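Local atomic coordinates of ABC transporter binding protein AcbH (Actinoplanes, PDB entry 3OO8), a protein that serves as the extracellular solute receptor of an ABC transporter, binding beta-D-galactopyranose with an exclusive preference for that sugar. Residues T65-N68 and T69-N73; G242-W245 and Q246-A249; N351-Q354 and K355-A359; N270-A273 and K274-P277. The protein carries 2 engineered substitutions. All coordinates share one frame; numbering follows the deposited sequence. Where two conformers were deposited one is given.

Contact 1. Residues T65-N68 and T69-N73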
loop_
_atom_site.group_PDB
_atom_site.type_symbol
_atom_site.label_atom_id
_atom_site.label_comp_id
_atom_site.label_asym_id
_atom_site.label_seq_id
_atom_site.Cartn_x
_atom_site.Cartn_y
_atom_site.Cartn_z
ATOM N N THR A 65 11.017 5.275 -18.682
ATOM C CA THR A 65 11.183 3.881 -19.070
ATOM C C THR A 65 9.858 3.178 -18.793
ATOM O O THR A 65 9.136 3.509 -17.841
ATOM C CB THR A 65 12.282 3.212 -18.232
ATOM O OG1 THR A 65 13.524 3.826 -18.550
ATOM C CG2 THR A 65 12.389 1.720 -18.506
ATOM N N ASP A 66 9.510 2.227 -19.648
ATOM C CA ASP A 66 8.360 1.383 -19.383
ATOM C C ASP A 66 8.318 0.963 -17.916
ATOM O O ASP A 66 9.318 0.508 -17.351
ATOM C CB ASP A 66 8.466 0.111 -20.221
ATOM C CG ASP A 66 7.395 -0.875 -19.872
ATOM O OD1 ASP A 66 6.223 -0.583 -20.198
ATOM O OD2 ASP A 66 7.719 -1.911 -19.241
ATOM N N HIS A 67 7.159 1.124 -17.296
ATOM C CA HIS A 67 7.015 0.888 -15.861
ATOM C C HIS A 67 7.601 -0.425 -15.352
ATOM O O HIS A 67 8.439 -0.434 -14.445
ATOM C CB HIS A 67 5.549 1.018 -15.421
ATOM C CG HIS A 67 5.365 0.977 -13.939
ATOM N ND1 HIS A 67 5.114 -0.191 -13.250
ATOM C CD2 HIS A 67 5.445 1.957 -13.004
ATOM C CE1 HIS A 67 5.012 0.077 -11.958
ATOM N NE2 HIS A 67 5.183 1.376 -11.785
ATOM N N ASN A 68 7.154 -1.531 -15.933
ATOM C CA ASN A 68 7.599 -2.843 -15.498
ATOM C C ASN A 68 9.077 -3.062 -15.739
ATOM O O ASN A 68 9.765 -3.621 -14.896
ATOM C CB ASN A 68 6.750 -3.932 -16.152
ATOM C CG ASN A 68 5.384 -4.042 -15.515
ATOM O OD1 ASN A 68 5.110 -3.438 -14.469
ATOM N ND2 ASN A 68 4.505 -4.803 -16.151
ATOM N N THR A 69 9.554 -2.602 -16.886
ATOM C CA THR A 69 10.972 -2.688 -17.218
ATOM C C THR A 69 11.839 -1.963 -16.212
ATOM O O THR A 69 12.868 -2.489 -15.798
ATOM C CB THR A 69 11.260 -2.134 -18.610
ATOM O OG1 THR A 69 10.390 -2.798 -19.530
ATOM C CG2 THR A 69 12.697 -2.373 -19.002
ATOM N N PHE A 70 11.440 -0.737 -15.857
ATOM C CA PHE A 70 12.186 0.045 -14.864
ATOM C C PHE A 70 12.270 -0.738 -13.545
ATOM O O PHE A 70 13.345 -0.832 -12.933
ATOM C CB PHE A 70 11.488 1.403 -14.622
ATOM C CG PHE A 70 12.305 2.353 -13.805
ATOM C CD1 PHE A 70 13.232 3.189 -14.445
ATOM C CD2 PHE A 70 12.143 2.422 -12.411
ATOM C CE1 PHE A 70 14.037 4.076 -13.708
ATOM C CE2 PHE A 70 12.954 3.301 -11.659
ATOM C CZ PHE A 70 13.873 4.133 -12.315
ATOM N N GLN A 71 11.143 -1.277 -13.095
ATOM C CA GLN A 71 11.102 -2.045 -11.859
ATOM C C GLN A 71 12.110 -3.199 -11.982
ATOM O O GLN A 71 12.980 -3.394 -11.125
ATOM C CB GLN A 71 9.694 -2.634 -11.678
ATOM C CG GLN A 71 8.587 -1.604 -11.866
ATOM C CD GLN A 71 8.734 -0.412 -10.949
ATOM O OE1 GLN A 71 9.046 0.686 -11.397
ATOM N NE2 GLN A 71 8.515 -0.625 -9.657
ATOM N N ASN A 72 12.007 -3.925 -13.086
ATOM C CA ASN A 72 12.836 -5.130 -13.279
ATOM C C ASN A 72 14.328 -4.824 -13.330
ATOM O O ASN A 72 15.142 -5.661 -12.920
ATOM C CB ASN A 72 12.393 -5.913 -14.519
ATOM C CG ASN A 72 11.062 -6.610 -14.335
ATOM O OD1 ASN A 72 10.625 -6.890 -13.211
ATOM N ND2 ASN A 72 10.407 -6.909 -15.457
ATOM N N ASN A 73 14.687 -3.629 -13.807
ATOM C CA ASN A 73 16.097 -3.266 -13.962
ATOM C C ASN A 73 16.679 -2.453 -12.813
ATOM O O ASN A 73 17.845 -2.050 -12.874
ATOM C CB ASN A 73 16.299 -2.520 -15.295
ATOM C CG ASN A 73 17.783 -2.265 -15.628
ATOM O OD1 ASN A 73 18.606 -3.195 -15.651
ATOM N ND2 ASN A 73 18.111 -1.007 -15.935
#
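With its CG anti to the backbone N (chi1 173°), Asp66 brings its carboxylate to the backbone N and hydroxyl of Thr69, whose OG1, beside its own backbone N (chi1 -53°), can share the same carboxylate oxygen as that N. The result is an N-cap on helix 67-79. Asp66 OD2 is gripped twice, by Thr69 OG1 at 2.8 Å and Thr69 N at 3.1 Å; the donors arrive from opposite faces of the carboxylate plane, which should fix its rotation. The negative charge at this helix start would probably be steadied by the helix dipole. One turn apart on the same helix stand His67 and Gln71, both galactose-binding residues, though no sugar is bound here. Gln71 was modelled in two conformers; in the one described, its amide stacks over a face of the imidazole, planes 4° apart, with Gln71 CD 3.9 Å from His67 CE1. Gln71 OE1 is held by Asn35, while His67 ND1 makes a weak bond to Asn68 OD1 at 3.5 Å. Thr65 CB touches the edge of the Phe70 ring, 3.9 Å from CD1. Phe70 then reaches Ala86 and Thr87 of strand 85-89 and meets the ring of Tyr77, and the backbone of Thr65 pairs with Ser34 of strand 30-34.

Contact 2. Residues G242-W245 and Q246-A249. With SO4 (sulfate ion), chain C.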
loop_
_atom_site.group_PDB
_atom_site.type_symbol
_atom_site.label_atom_id
_atom_site.label_comp_id
_atom_site.label_asym_id
_atom_site.label_seq_id
_atom_site.Cartn_x
_atom_site.Cartn_y
_atom_site.Cartn_z
ATOM N N GLY A 242 -11.450 -18.909 -7.956
ATOM C CA GLY A 242 -11.827 -18.824 -9.358
ATOM C C GLY A 242 -12.354 -17.459 -9.781
ATOM O O GLY A 242 -12.698 -17.255 -10.947
ATOM N N ARG A 243 -12.358 -16.500 -8.851
ATOM C CA ARG A 243 -12.989 -15.194 -9.087
ATOM C C ARG A 243 -11.988 -14.059 -9.258
ATOM O O ARG A 243 -11.013 -13.968 -8.493
ATOM C CB ARG A 243 -13.951 -14.862 -7.924
ATOM C CG ARG A 243 -14.775 -13.559 -8.104
ATOM C CD ARG A 243 -15.894 -13.353 -7.071
ATOM N NE ARG A 243 -16.816 -14.490 -7.116
ATOM C CZ ARG A 243 -16.837 -15.488 -6.236
ATOM N NH1 ARG A 243 -16.030 -15.486 -5.175
ATOM N NH2 ARG A 243 -17.694 -16.505 -6.407
ATOM N N THR A 244 -12.234 -13.187 -10.233
ATOM C CA THR A 244 -11.395 -11.988 -10.399
ATOM C C THR A 244 -11.845 -10.936 -9.386
ATOM O O THR A 244 -13.001 -10.908 -8.946
ATOM C CB THR A 244 -11.500 -11.323 -11.788
ATOM O OG1 THR A 244 -12.857 -10.900 -12.019
ATOM C CG2 THR A 244 -11.021 -12.274 -12.902
ATOM N N TRP A 245 -10.926 -10.050 -9.007
ATOM C CA TRP A 245 -11.306 -9.051 -8.031
ATOM C C TRP A 245 -12.407 -8.135 -8.577
ATOM O O TRP A 245 -13.294 -7.727 -7.832
ATOM C CB TRP A 245 -10.077 -8.306 -7.432
ATOM C CG TRP A 245 -9.471 -7.248 -8.321
ATOM C CD1 TRP A 245 -8.348 -7.369 -9.098
ATOM C CD2 TRP A 245 -10.004 -5.947 -8.601
ATOM N NE1 TRP A 245 -8.133 -6.207 -9.817
ATOM C CE2 TRP A 245 -9.132 -5.319 -9.512
ATOM C CE3 TRP A 245 -11.129 -5.244 -8.156
ATOM C CZ2 TRP A 245 -9.362 -4.030 -10.001
ATOM C CZ3 TRP A 245 -11.356 -3.962 -8.641
ATOM C CH2 TRP A 245 -10.472 -3.371 -9.555
ATOM N N GLN A 246 -12.376 -7.830 -9.874
ATOM C CA GLN A 246 -13.431 -6.996 -10.448
ATOM C C GLN A 246 -14.818 -7.649 -10.289
ATOM O O GLN A 246 -15.805 -6.958 -10.048
ATOM C CB GLN A 246 -13.127 -6.687 -11.923
ATOM C CG GLN A 246 -11.826 -5.906 -12.158
ATOM C CD GLN A 246 -10.594 -6.772 -12.357
ATOM O OE1 GLN A 246 -10.542 -7.918 -11.910
ATOM N NE2 GLN A 246 -9.554 -6.185 -12.969
ATOM N N ASP A 247 -14.907 -8.973 -10.418
ATOM C CA ASP A 247 -16.204 -9.637 -10.251
ATOM C C ASP A 247 -16.705 -9.560 -8.805
ATOM O O ASP A 247 -17.905 -9.463 -8.555
ATOM C CB ASP A 247 -16.168 -11.088 -10.748
ATOM C CG ASP A 247 -16.268 -11.184 -12.283
ATOM O OD1 ASP A 247 -16.568 -10.167 -12.931
ATOM O OD2 ASP A 247 -16.045 -12.273 -12.843
ATOM N N ALA A 248 -15.777 -9.599 -7.846
ATOM C CA ALA A 248 -16.153 -9.410 -6.451
ATOM C C ALA A 248 -16.609 -7.961 -6.243
ATOM O O ALA A 248 -17.614 -7.705 -5.577
ATOM C CB ALA A 248 -14.980 -9.752 -5.516
ATOM N N ALA A 249 -15.886 -7.015 -6.835
ATOM C CA ALA A 249 -16.252 -5.610 -6.726
ATOM C C ALA A 249 -17.630 -5.338 -7.356
ATOM O O ALA A 249 -18.421 -4.562 -6.808
ATOM C CB ALA A 249 -15.160 -4.733 -7.343
HETATM S S SO4 C . -19.288 -15.341 -9.702
HETATM O O1 SO4 C . -19.311 -15.620 -11.132
HETATM O O2 SO4 C . -18.726 -16.485 -8.995
HETATM O O3 SO4 C . -18.458 -14.158 -9.499
HETATM O O4 SO4 C . -20.634 -15.114 -9.184
HETATM O O HOH W 1 -14.445 -14.267 -11.933
#
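The backbone N of Asp247 faces two oxygens of Thr244: it bonds to Thr244 OG1 at 3.2 Å and only weakly to Thr244 O, which also accepts from Ala248 N. A chi1 of 61° sets OG1 between the backbone N and the carbonyl carbon, pointing into the first turn. Water 1 closes the other direction, accepting from Thr244 N at 3.0 Å and donating to Asp247 OD2 at 2.7 Å. Thr244 is thus the N-cap of helix 245-253, with the return link from side chain to cap backbone made through water. Beyond it, Gln246 bends at chi2 and lays its amide over one face of the Trp245 indole, planes 13° apart, with Gln246 CD 3.5 Å from Trp245 CE2. Gln246 CG sits over the six-membered ring, 3.7 Å from its centroid, a CH-pi contact. At the ring edge Trp245 CZ3 meets Ala249 CB at 4.1 Å. The indole also touches Gln266, a galactose-binding residue. An alanine in place of this tryptophan would probably leave the Gln246 side chain without the face it lies on and open a gap beside Gln266. At the other end Arg243 bends at chi3, its CD against Ala248; NE donates to O3 of a sulfate ion, probably from the crystallisation liquor, at 2.9 Å and NH2 to its O2 at 2.8 Å, while NH1 holds Phe182 O.

Contact 3. Residues N351-Q354 and K355-A359. With SO4 (sulfate ion), chain B.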
loop_
_atom_site.group_PDB
_atom_site.type_symbol
_atom_site.label_atom_id
_atom_site.label_comp_id
_atom_site.label_asym_id
_atom_site.label_seq_id
_atom_site.Cartn_x
_atom_site.Cartn_y
_atom_site.Cartn_z
ATOM N N ASN A 351 -12.118 13.753 -4.393
ATOM C CA ASN A 351 -13.469 13.258 -4.143
ATOM C C ASN A 351 -13.657 12.798 -2.672
ATOM O O ASN A 351 -12.733 12.872 -1.843
ATOM C CB ASN A 351 -13.817 12.144 -5.129
ATOM C CG ASN A 351 -12.866 10.972 -5.030
ATOM O OD1 ASN A 351 -12.492 10.582 -3.932
ATOM N ND2 ASN A 351 -12.474 10.407 -6.174
ATOM N N ASP A 352 -14.856 12.338 -2.335
ATOM C CA ASP A 352 -15.161 12.018 -0.954
ATOM C C ASP A 352 -14.316 10.852 -0.427
ATOM O O ASP A 352 -13.929 10.856 0.746
ATOM C CB ASP A 352 -16.661 11.729 -0.802
ATOM C CG ASP A 352 -17.495 12.999 -0.821
ATOM O OD1 ASP A 352 -16.920 14.089 -0.585
ATOM O OD2 ASP A 352 -18.719 12.891 -1.058
ATOM N N ILE A 353 -14.080 9.876 -1.305
ATOM C CA ILE A 353 -13.276 8.693 -0.987
ATOM C C ILE A 353 -11.865 9.146 -0.639
ATOM O O ILE A 353 -11.316 8.674 0.353
ATOM C CB ILE A 353 -13.208 7.687 -2.174
ATOM C CG1 ILE A 353 -14.582 7.057 -2.414
ATOM C CG2 ILE A 353 -12.204 6.542 -1.857
ATOM C CD1 ILE A 353 -15.051 6.203 -1.240
ATOM N N GLN A 354 -11.307 10.040 -1.451
ATOM C CA GLN A 354 -9.968 10.612 -1.151
ATOM C C GLN A 354 -9.950 11.391 0.155
ATOM O O GLN A 354 -9.018 11.256 0.944
ATOM C CB GLN A 354 -9.488 11.506 -2.292
ATOM C CG GLN A 354 -9.035 10.686 -3.515
ATOM C CD GLN A 354 -8.780 11.574 -4.728
ATOM O OE1 GLN A 354 -9.713 12.230 -5.246
ATOM N NE2 GLN A 354 -7.527 11.607 -5.196
ATOM N N LYS A 355 -10.951 12.239 0.381
ATOM C CA LYS A 355 -10.972 12.973 1.626
ATOM C C LYS A 355 -10.955 12.032 2.833
ATOM O O LYS A 355 -10.227 12.263 3.781
ATOM C CB LYS A 355 -12.205 13.872 1.668
ATOM C CG LYS A 355 -12.087 14.974 0.633
ATOM C CD LYS A 355 -13.379 15.780 0.598
ATOM C CE LYS A 355 -13.243 16.999 -0.306
ATOM N NZ LYS A 355 -14.519 17.768 -0.327
ATOM N N LYS A 356 -11.760 10.973 2.798
ATOM C CA LYS A 356 -11.755 10.042 3.909
ATOM C C LYS A 356 -10.418 9.275 3.986
ATOM O O LYS A 356 -9.918 8.989 5.077
ATOM C CB LYS A 356 -12.933 9.089 3.780
ATOM C CG LYS A 356 -13.127 8.257 5.034
ATOM C CD LYS A 356 -14.453 7.494 4.973
ATOM C CE LYS A 356 -14.626 6.640 6.221
ATOM N NZ LYS A 356 -14.744 7.454 7.455
ATOM N N SER A 357 -9.833 9.004 2.827
ATOM C CA SER A 357 -8.552 8.278 2.783
ATOM C C SER A 357 -7.454 9.074 3.500
ATOM O O SER A 357 -6.682 8.512 4.289
ATOM C CB SER A 357 -8.134 8.019 1.327
ATOM O OG SER A 357 -9.082 7.168 0.651
ATOM N N VAL A 358 -7.428 10.386 3.265
ATOM C CA VAL A 358 -6.427 11.259 3.918
ATOM C C VAL A 358 -6.617 11.176 5.423
ATOM O O VAL A 358 -5.657 11.083 6.184
ATOM C CB VAL A 358 -6.652 12.761 3.488
ATOM C CG1 VAL A 358 -5.940 13.772 4.452
ATOM C CG2 VAL A 358 -6.200 12.949 2.062
ATOM N N ALA A 359 -7.870 11.270 5.859
ATOM C CA ALA A 359 -8.160 11.249 7.277
ATOM C C ALA A 359 -7.763 9.923 7.927
ATOM O O ALA A 359 -7.069 9.910 8.943
ATOM C CB ALA A 359 -9.639 11.520 7.503
HETATM S S SO4 B . -18.254 9.181 6.429
HETATM O O1 SO4 B . -18.052 7.736 6.456
HETATM O O2 SO4 B . -19.063 9.546 7.589
HETATM O O3 SO4 B . -18.951 9.571 5.203
HETATM O O4 SO4 B . -16.971 9.879 6.476
HETATM O O HOH W 2 -15.336 15.986 -2.284
#
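Asn351 and Lys355 close the first turn of helix 352-363, Lys355 N donating to Asn351 O at 2.9 Å, and the same turn carries a capping box. Its two bonds run in opposite senses: Gln354 N gives to Asn351 OD1 at 2.8 Å, and Asn351 N gives back to Gln354 OE1 at 3.0 Å. The amide nitrogens are used as well, Asn351 ND2 on His336 O and Gln354 NE2 on Asp338 O and Asp335 O, so both amides are held at their oxygen and nitrogen ends, which should fix their rotation, and tie the helix start to the chain just ahead of strand 339-340.

The charged groups lie on the outer side. Asp352 OD1 and Lys355 NZ stand 4.4 Å apart, beyond a salt bridge; water 2 lies between them, accepting from Lys355 NZ and within reach of the carboxylate. Lys356 goes another way: its CG is anti to the backbone N (chi1 -170°), and the chain, straight as far as CE, bends there to bring NZ within 3.4 Å of O4 of a sulfate that probably came from the crystallisation liquor, a weak bond. The Lys356 side chain also touches Asp280 and Phe281 of strand 279-282, and an alanine in its place would probably leave the sulfate without this ammonium group and that part of the strand less covered.

On the buried side, the carbonyl of Ile353 takes two bonds from one residue. Ser357 N approaches from one face of the carbonyl plane, and from the other Ser357 OG donates to Ile353 O at 2.7 Å, standing 41° out of that plane.

Contact 4. Residues N270-A273 and K274-P277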
loop_
_atom_site.group_PDB
_atom_site.type_symbol
_atom_site.label_atom_id
_atom_site.label_comp_id
_atom_site.label_asym_id
_atom_site.label_seq_id
_atom_site.Cartn_x
_atom_site.Cartn_y
_atom_site.Cartn_z
ATOM N N ASN A 270 -13.486 0.749 -9.666
ATOM C CA ASN A 270 -14.328 -0.175 -10.451
ATOM C C ASN A 270 -15.779 0.258 -10.514
ATOM O O ASN A 270 -16.516 -0.173 -11.417
ATOM C CB ASN A 270 -14.264 -1.594 -9.888
ATOM C CG ASN A 270 -14.618 -2.656 -10.927
ATOM O OD1 ASN A 270 -15.652 -3.327 -10.827
ATOM N ND2 ASN A 270 -13.776 -2.787 -11.939
ATOM N N TYR A 271 -16.198 1.067 -9.541
ATOM C CA TYR A 271 -17.598 1.512 -9.472
ATOM C C TYR A 271 -17.926 2.417 -10.663
ATOM O O TYR A 271 -17.081 3.172 -11.155
ATOM C CB TYR A 271 -17.885 2.276 -8.174
ATOM C CG TYR A 271 -18.516 1.455 -7.073
ATOM C CD1 TYR A 271 -18.012 0.203 -6.722
ATOM C CD2 TYR A 271 -19.623 1.929 -6.390
ATOM C CE1 TYR A 271 -18.611 -0.563 -5.733
ATOM C CE2 TYR A 271 -20.217 1.185 -5.385
ATOM C CZ TYR A 271 -19.703 -0.044 -5.046
ATOM O OH TYR A 271 -20.285 -0.787 -4.056
ATOM N N SER A 272 -19.172 2.333 -11.119
ATOM C CA SER A 272 -19.653 3.283 -12.116
ATOM C C SER A 272 -19.761 4.681 -11.476
ATOM O O SER A 272 -19.936 4.806 -10.267
ATOM C CB SER A 272 -21.031 2.831 -12.591
ATOM O OG SER A 272 -22.031 3.181 -11.643
ATOM N N ALA A 273 -19.671 5.734 -12.285
ATOM C CA ALA A 273 -19.837 7.101 -11.794
ATOM C C ALA A 273 -21.181 7.311 -11.082
ATOM O O ALA A 273 -21.250 8.049 -10.104
ATOM C CB ALA A 273 -19.637 8.125 -12.925
ATOM N N LYS A 274 -22.242 6.647 -11.558
ATOM C CA LYS A 274 -23.564 6.759 -10.939
ATOM C C LYS A 274 -23.663 6.108 -9.553
ATOM O O LYS A 274 -24.489 6.519 -8.730
ATOM C CB LYS A 274 -24.646 6.146 -11.848
ATOM C CG LYS A 274 -25.124 7.052 -12.981
ATOM C CD LYS A 274 -26.096 8.122 -12.466
ATOM C CE LYS A 274 -26.464 9.094 -13.591
ATOM N NZ LYS A 274 -26.755 8.361 -14.872
ATOM N N ASN A 275 -22.855 5.078 -9.298
ATOM C CA ASN A 275 -22.938 4.373 -8.014
ATOM C C ASN A 275 -21.904 4.835 -6.983
ATOM O O ASN A 275 -22.084 4.608 -5.779
ATOM C CB ASN A 275 -22.844 2.852 -8.201
ATOM C CG ASN A 275 -24.046 2.271 -8.936
ATOM O OD1 ASN A 275 -25.185 2.664 -8.683
ATOM N ND2 ASN A 275 -23.794 1.325 -9.834
ATOM N N LEU A 276 -20.853 5.492 -7.464
ATOM C CA LEU A 276 -19.766 5.968 -6.593
ATOM C C LEU A 276 -20.238 6.818 -5.420
ATOM O O LEU A 276 -19.699 6.726 -4.321
ATOM C CB LEU A 276 -18.705 6.690 -7.405
ATOM C CG LEU A 276 -17.464 7.159 -6.645
ATOM C CD1 LEU A 276 -16.718 5.915 -6.148
ATOM C CD2 LEU A 276 -16.590 7.962 -7.578
ATOM N N PRO A 277 -21.263 7.659 -5.623
ATOM C CA PRO A 277 -21.764 8.431 -4.492
ATOM C C PRO A 277 -22.219 7.590 -3.287
ATOM O O PRO A 277 -22.207 8.082 -2.165
ATOM C CB PRO A 277 -22.977 9.145 -5.100
ATOM C CG PRO A 277 -22.550 9.383 -6.502
ATOM C CD PRO A 277 -21.890 8.084 -6.895
#
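Ser272 O takes two backbone bonds from the chain that curls back over it, from Leu276 N at 3.0 Å, almost in line with the carbonyl bond, and from Asn275 N at 3.1 Å, well above the carbonyl plane (63° out of it). Ala273 and Lys274 occupy the corner positions of a type I turn. The hydroxyl of Ser272 joins in: a chi1 of 79° sets OG between the backbone N and the carbonyl carbon, in reach of Asn275 N, from which it accepts at 3.1 Å, so that one N-H is shared between the side-chain and main-chain oxygens of the same residue. These bonds from Ser272 make an ST motif, here in the loop that leads from helix 264-270 to strand 279-282. Asn275 ND2 also comes close to the hydroxyl, but the angle is too poor for a bond; its partner is Glu253 OE2, which Ser272 N binds too. A single carboxylate at the end of helix 245-253 therefore holds both limbs of the turn.

Tyr271 meets Asn275 with the edge of its ring. CD2 lies 3.7 Å from Asn275 O and 3.8 Å from Asn275 CB, and the ring plane stands nearly upright to the Asn275 amide, at 83°. Tyr271 CB touches Leu276 CD1 at 4.3 Å. Further along the ring the hydroxyl is bonded to Asn147, and the side chain touches Leu252 of helix 245-253. Where Pro277 follows, a ring carbon stands in place of the next N-H: Pro277 CD packs 3.3 Å from Ala273 O.

Overall arrangement
Contacts 1 and 4 lie at the surface, contacts 2 and 3 are partly buried. The first three are helix starts capped by Asp, Thr and Asn in turn; contact 4 uses a serine in a similar way to fold a loop. Contacts 2 and 4 touch: Asn270 packs on Gln246, Ala249 and Trp245, so helices 245-253 and 264-270 meet there. The nearest atoms of contacts 3 and 4 are about 4 Å apart, without touching; the helix of contact 3 lies against strand 279-282, into which the loop of contact 4 leads. Contact 1 stands apart, its centre about 27 to 32 Å from the centres of the others, and supplies sugar-binding side chains itself, whereas contact 2 only borders one.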